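Local coordinates for protein endosialidase (Enterobacteria phage phi92, PDB 4HIZ) that cleaves sialic acid polymers internally, acting as an endo-alpha2,8- and endo-alpha2,9-sialidase, and probably works as a homotrimer, at residues T62-E66 and G67-G71; K353-G357 and I358-T362. All blocks are in the same frame, centred on the assembly; numbering follows the deposited sequence.

Contact 1: T62-E66 and G67-G71; sequences TYVSE and GFFDG
Val64 CG1 lies against both Phe68 and Phe69, 3.7 Å from Phe68 CD2 and 3.9 Å from Phe69 CE2. Val64 CB also meets Phe68 CB, at 3.8 Å. The valine crosses both side chains at about a right angle. CG1 is held beside the backbone N of Val64 (chi1 -51°), and from there it reaches both rings. The rings also touch each other. An edge of Phe68 is directed at a face of Phe69, with CD2 of Phe68 above the centre of the Phe69 ring. Three apolar groups therefore close on one another within six residues.

The backbone brings them together. Ser65 to Phe68 form a type II beta turn, with a weak hydrogen bond of 3.3 Å from Phe68 N to Ser65 O. Gly67 takes the third place of the turn, with phi at 94°. Water 1 lies 2.9 Å from Ser65 O and accepts from Phe69 N at 3.0 Å. It thus links the start of the turn to the residue that follows it.

Further out, the Ser65 hydroxyl is hydrogen-bonded to the backbone N of Ala49. Val64 packs on Phe456, which also meets Phe69 edge-to-face. On the side of another chain, Asp70 forms a salt bridge with Lys45 of the third subunit. The arrangement is a type II turn at the end of strand 61-64, just past which Phe69 packs on Phe456 and Ile458 of that strand's sheet and on Tyr520 and Leu522 of strand 516-523.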
loop_
_atom_site.group_PDB
_atom_site.type_symbol
_atom_site.label_atom_id
_atom_site.label_comp_id
_atom_site.label_asym_id
_atom_site.label_seq_id
_atom_site.Cartn_x
_atom_site.Cartn_y
_atom_site.Cartn_z
ATOM N N THR A 62 30.510 0.829 -25.132
ATOM C CA THR A 62 31.246 0.779 -23.853
ATOM C C THR A 62 30.337 0.368 -22.735
ATOM O O THR A 62 29.209 0.841 -22.646
ATOM C CB THR A 62 31.881 2.170 -23.569
ATOM O OG1 THR A 62 32.782 2.456 -24.659
ATOM C CG2 THR A 62 32.641 2.179 -22.223
ATOM N N TYR A 63 30.809 -0.548 -21.892
ATOM C CA TYR A 63 29.969 -1.099 -20.836
ATOM C C TYR A 63 30.556 -0.671 -19.512
ATOM O O TYR A 63 31.774 -0.847 -19.291
ATOM C CB TYR A 63 29.988 -2.638 -20.946
ATOM C CG TYR A 63 29.327 -3.116 -22.227
ATOM C CD1 TYR A 63 30.005 -3.065 -23.464
ATOM C CD2 TYR A 63 27.993 -3.551 -22.223
ATOM C CE1 TYR A 63 29.384 -3.460 -24.640
ATOM C CE2 TYR A 63 27.358 -3.972 -23.405
ATOM C CZ TYR A 63 28.068 -3.931 -24.611
ATOM O OH TYR A 63 27.461 -4.346 -25.787
ATOM N N VAL A 64 29.739 -0.099 -18.627
ATOM C CA VAL A 64 30.328 0.464 -17.390
ATOM C C VAL A 64 30.088 -0.389 -16.158
ATOM O O VAL A 64 29.056 -1.055 -16.046
ATOM C CB VAL A 64 29.829 1.908 -17.113
ATOM C CG1 VAL A 64 30.012 2.760 -18.391
ATOM C CG2 VAL A 64 28.369 1.893 -16.691
ATOM N N SER A 65 31.038 -0.365 -15.227
ATOM C CA SER A 65 30.818 -0.943 -13.902
ATOM C C SER A 65 30.181 0.103 -12.991
ATOM O O SER A 65 30.047 1.266 -13.356
ATOM C CB SER A 65 32.154 -1.398 -13.265
ATOM O OG SER A 65 32.888 -0.242 -12.848
ATOM N N GLU A 66 29.765 -0.333 -11.810
ATOM C CA GLU A 66 29.318 0.597 -10.793
ATOM C C GLU A 66 30.421 1.620 -10.517
ATOM O O GLU A 66 31.604 1.274 -10.505
ATOM C CB GLU A 66 28.948 -0.167 -9.523
ATOM C CG GLU A 66 27.545 -0.757 -9.617
ATOM C CD GLU A 66 26.478 0.318 -9.407
ATOM O OE1 GLU A 66 26.599 1.090 -8.423
ATOM O OE2 GLU A 66 25.541 0.408 -10.228
ATOM N N GLY A 67 30.028 2.883 -10.368
ATOM C CA GLY A 67 30.960 3.931 -9.963
ATOM C C GLY A 67 31.567 4.685 -11.133
ATOM O O GLY A 67 32.102 5.781 -10.931
ATOM N N PHE A 68 31.503 4.106 -12.341
ATOM C CA PHE A 68 32.121 4.750 -13.484
ATOM C C PHE A 68 31.424 6.102 -13.710
ATOM O O PHE A 68 32.082 7.149 -13.955
ATOM C CB PHE A 68 32.070 3.865 -14.748
ATOM C CG PHE A 68 32.858 4.438 -15.889
ATOM C CD1 PHE A 68 34.227 4.234 -15.968
ATOM C CD2 PHE A 68 32.243 5.260 -16.841
ATOM C CE1 PHE A 68 34.972 4.820 -17.008
ATOM C CE2 PHE A 68 32.978 5.836 -17.886
ATOM C CZ PHE A 68 34.345 5.612 -17.967
ATOM N N PHE A 69 30.088 6.077 -13.633
ATOM C CA PHE A 69 29.295 7.307 -13.569
ATOM C C PHE A 69 28.632 7.374 -12.219
ATOM O O PHE A 69 28.218 6.346 -11.675
ATOM C CB PHE A 69 28.182 7.326 -14.633
ATOM C CG PHE A 69 28.691 7.405 -16.037
ATOM C CD1 PHE A 69 29.487 8.464 -16.440
ATOM C CD2 PHE A 69 28.407 6.404 -16.938
ATOM C CE1 PHE A 69 29.963 8.522 -17.748
ATOM C CE2 PHE A 69 28.872 6.470 -18.247
ATOM C CZ PHE A 69 29.656 7.521 -18.656
ATOM N N ASP A 70 28.492 8.580 -11.688
ATOM C CA ASP A 70 27.753 8.741 -10.443
ATOM C C ASP A 70 26.266 8.849 -10.784
ATOM O O ASP A 70 25.671 9.926 -10.764
ATOM C CB ASP A 70 28.277 9.964 -9.684
ATOM C CG ASP A 70 29.734 9.792 -9.256
ATOM O OD1 ASP A 70 30.124 8.651 -8.900
ATOM O OD2 ASP A 70 30.496 10.783 -9.282
ATOM N N GLY A 71 25.680 7.717 -11.132
ATOM C CA GLY A 71 24.296 7.662 -11.586
ATOM C C GLY A 71 23.691 6.353 -11.093
ATOM O O GLY A 71 24.396 5.348 -10.983
HETATM O O HOH W 1 28.398 3.601 -13.645
HETATM O O HOH W 2 24.657 2.738 -11.966
#

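Contact 2: K353-G357 and I358-T362; sequences KYYDG and ILYLT
Lys353 and Tyr360 pair through their backbones in both directions. Tyr360 N donates to Lys353 O at 2.9 Å, and Lys353 N donates in return to Tyr360 O at 3.0 Å. Tyr355 and Ile358 form the next hydrogen-bonded pair. Tyr355 N reaches Ile358 O at 2.9 Å, and Ile358 N reaches Tyr355 O at 3.0 Å. These two residues also bound the type I' turn through Asp356 and Gly357. Tyr354 and Leu359 are the non-hydrogen-bonded pair between them, and Tyr354 CA adds a C-H contact to Ile358 O. The result is a two-residue beta hairpin. It pairs the edge strand 347-355 with strand 358-365 in a four-stranded antiparallel sheet, consistent with a blade of the catalytic beta-propeller.

The side chains meet on both faces of the hairpin. On one, Tyr355 and Tyr360 cross at about a right angle, with CD2 of Tyr355 4.0 Å from CD2 of Tyr360. The Tyr360 atom lies in the plane of the Tyr355 ring, at its edge. Ile358 CG2 rests on a face of the Tyr360 ring, toward the rim. On the other, Tyr354 has CG anti to its own backbone N (chi1 -178°), which lays the ring beside the Ile358 carbonyl. Tyr354 CB touches Leu359 CD1.

Polar ends are served separately. Water 3 donates to Tyr355 O at 2.9 Å and is hydrogen-bonded to Tyr360 OH at 2.8 Å. Lys353 NZ forms a salt bridge with Asp88.

Register is thus set by the backbone bonds. Tyr355 and Tyr360 pack their ring carbons together while each hydroxyl has a polar partner, Lys403 N and water 3 respectively.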
loop_
_atom_site.group_PDB
_atom_site.type_symbol
_atom_site.label_atom_id
_atom_site.label_comp_id
_atom_site.label_asym_id
_atom_site.label_seq_id
_atom_site.Cartn_x
_atom_site.Cartn_y
_atom_site.Cartn_z
ATOM N N LYS A 353 15.251 20.758 -27.885
ATOM C CA LYS A 353 15.539 21.598 -26.716
ATOM C C LYS A 353 16.277 22.854 -27.167
ATOM O O LYS A 353 17.219 22.786 -27.944
ATOM C CB LYS A 353 16.377 20.850 -25.677
ATOM C CG LYS A 353 15.629 19.672 -24.993
ATOM C CD LYS A 353 14.463 20.189 -24.129
ATOM C CE LYS A 353 13.530 19.044 -23.627
ATOM N NZ LYS A 353 12.911 18.293 -24.833
ATOM N N TYR A 354 15.838 23.985 -26.647
ATOM C CA TYR A 354 16.471 25.276 -26.952
ATOM C C TYR A 354 17.348 25.710 -25.797
ATOM O O TYR A 354 16.890 25.733 -24.634
ATOM C CB TYR A 354 15.359 26.289 -27.195
ATOM C CG TYR A 354 15.783 27.681 -27.572
ATOM C CD1 TYR A 354 16.087 28.000 -28.892
ATOM C CD2 TYR A 354 15.810 28.691 -26.621
ATOM C CE1 TYR A 354 16.431 29.320 -29.249
ATOM C CE2 TYR A 354 16.158 29.986 -26.978
ATOM C CZ TYR A 354 16.468 30.276 -28.277
ATOM O OH TYR A 354 16.796 31.593 -28.624
ATOM N N TYR A 355 18.603 26.059 -26.103
ATOM C CA TYR A 355 19.507 26.609 -25.091
ATOM C C TYR A 355 20.298 27.755 -25.681
ATOM O O TYR A 355 20.979 27.581 -26.697
ATOM C CB TYR A 355 20.535 25.563 -24.673
ATOM C CG TYR A 355 19.986 24.374 -23.966
ATOM C CD1 TYR A 355 19.774 24.410 -22.593
ATOM C CD2 TYR A 355 19.706 23.203 -24.653
ATOM C CE1 TYR A 355 19.299 23.300 -21.910
ATOM C CE2 TYR A 355 19.229 22.084 -23.987
ATOM C CZ TYR A 355 19.020 22.151 -22.613
ATOM O OH TYR A 355 18.567 21.056 -21.925
ATOM N N ASP A 356 20.217 28.918 -25.038
ATOM C CA ASP A 356 21.081 30.036 -25.401
ATOM C C ASP A 356 21.046 30.342 -26.894
ATOM O O ASP A 356 22.091 30.526 -27.527
ATOM C CB ASP A 356 22.512 29.730 -24.993
ATOM C CG ASP A 356 22.654 29.578 -23.501
ATOM O OD1 ASP A 356 21.893 30.266 -22.765
ATOM O OD2 ASP A 356 23.503 28.769 -23.044
ATOM N N GLY A 357 19.850 30.395 -27.457
ATOM C CA GLY A 357 19.698 30.834 -28.834
ATOM C C GLY A 357 19.859 29.740 -29.875
ATOM O O GLY A 357 19.706 30.006 -31.056
ATOM N N ILE A 358 20.133 28.506 -29.444
ATOM C CA ILE A 358 20.345 27.405 -30.386
ATOM C C ILE A 358 19.309 26.335 -30.115
ATOM O O ILE A 358 19.057 25.983 -28.968
ATOM C CB ILE A 358 21.769 26.834 -30.293
ATOM C CG1 ILE A 358 22.765 27.948 -30.644
ATOM C CG2 ILE A 358 21.952 25.620 -31.259
ATOM C CD1 ILE A 358 24.176 27.528 -30.634
ATOM N N LEU A 359 18.684 25.831 -31.169
ATOM C CA LEU A 359 17.689 24.784 -31.021
ATOM C C LEU A 359 18.385 23.481 -31.432
ATOM O O LEU A 359 18.906 23.382 -32.533
ATOM C CB LEU A 359 16.517 25.093 -31.984
ATOM C CG LEU A 359 15.356 24.089 -31.971
ATOM C CD1 LEU A 359 14.763 23.959 -30.537
ATOM C CD2 LEU A 359 14.304 24.582 -32.998
ATOM N N TYR A 360 18.391 22.484 -30.537
ATOM C CA TYR A 360 18.957 21.153 -30.826
ATOM C C TYR A 360 17.835 20.168 -31.033
ATOM O O TYR A 360 16.770 20.293 -30.429
ATOM C CB TYR A 360 19.806 20.696 -29.612
ATOM C CG TYR A 360 20.969 21.628 -29.347
ATOM C CD1 TYR A 360 22.171 21.487 -30.054
ATOM C CD2 TYR A 360 20.861 22.668 -28.410
ATOM C CE1 TYR A 360 23.250 22.354 -29.842
ATOM C CE2 TYR A 360 21.935 23.533 -28.169
ATOM C CZ TYR A 360 23.119 23.370 -28.893
ATOM O OH TYR A 360 24.176 24.217 -28.671
ATOM N N LEU A 361 18.068 19.196 -31.917
ATOM C CA LEU A 361 17.045 18.213 -32.267
ATOM C C LEU A 361 17.714 16.860 -32.467
ATOM O O LEU A 361 18.796 16.774 -33.050
ATOM C CB LEU A 361 16.336 18.670 -33.574
ATOM C CG LEU A 361 15.272 17.731 -34.186
ATOM C CD1 LEU A 361 14.205 18.539 -34.964
ATOM C CD2 LEU A 361 15.863 16.681 -35.142
ATOM N N THR A 362 17.091 15.795 -31.958
ATOM C CA THR A 362 17.525 14.441 -32.357
ATOM C C THR A 362 16.348 13.703 -32.945
ATOM O O THR A 362 15.202 13.977 -32.574
ATOM C CB THR A 362 17.959 13.593 -31.125
ATOM O OG1 THR A 362 16.863 13.498 -30.210
ATOM C CG2 THR A 362 19.155 14.202 -30.439
HETATM O O HOH W 3 23.514 26.245 -26.931
#

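In the fold
The chain reaches contact 1 first, where the turn after strand 61-64 closes a short loop and leads into strand 71-75. It thereby passes from the sheet holding strand 61-64 to the one that contains strand 516-523. Contact 2 comes much later and closes the hairpin between strands 347-355 and 358-365, in the beta-propeller region. The two contacts lie in series, neither nested nor crossed. Their centres are about 28 Å apart. The nearest atoms of contacts 1 and 2 are about 17 Å apart, so they do not touch. An indirect tie remains: Tyr355 and Tyr360 pack on strand 401-404, an outer strand of the mixed sheet that also includes strand 61-64.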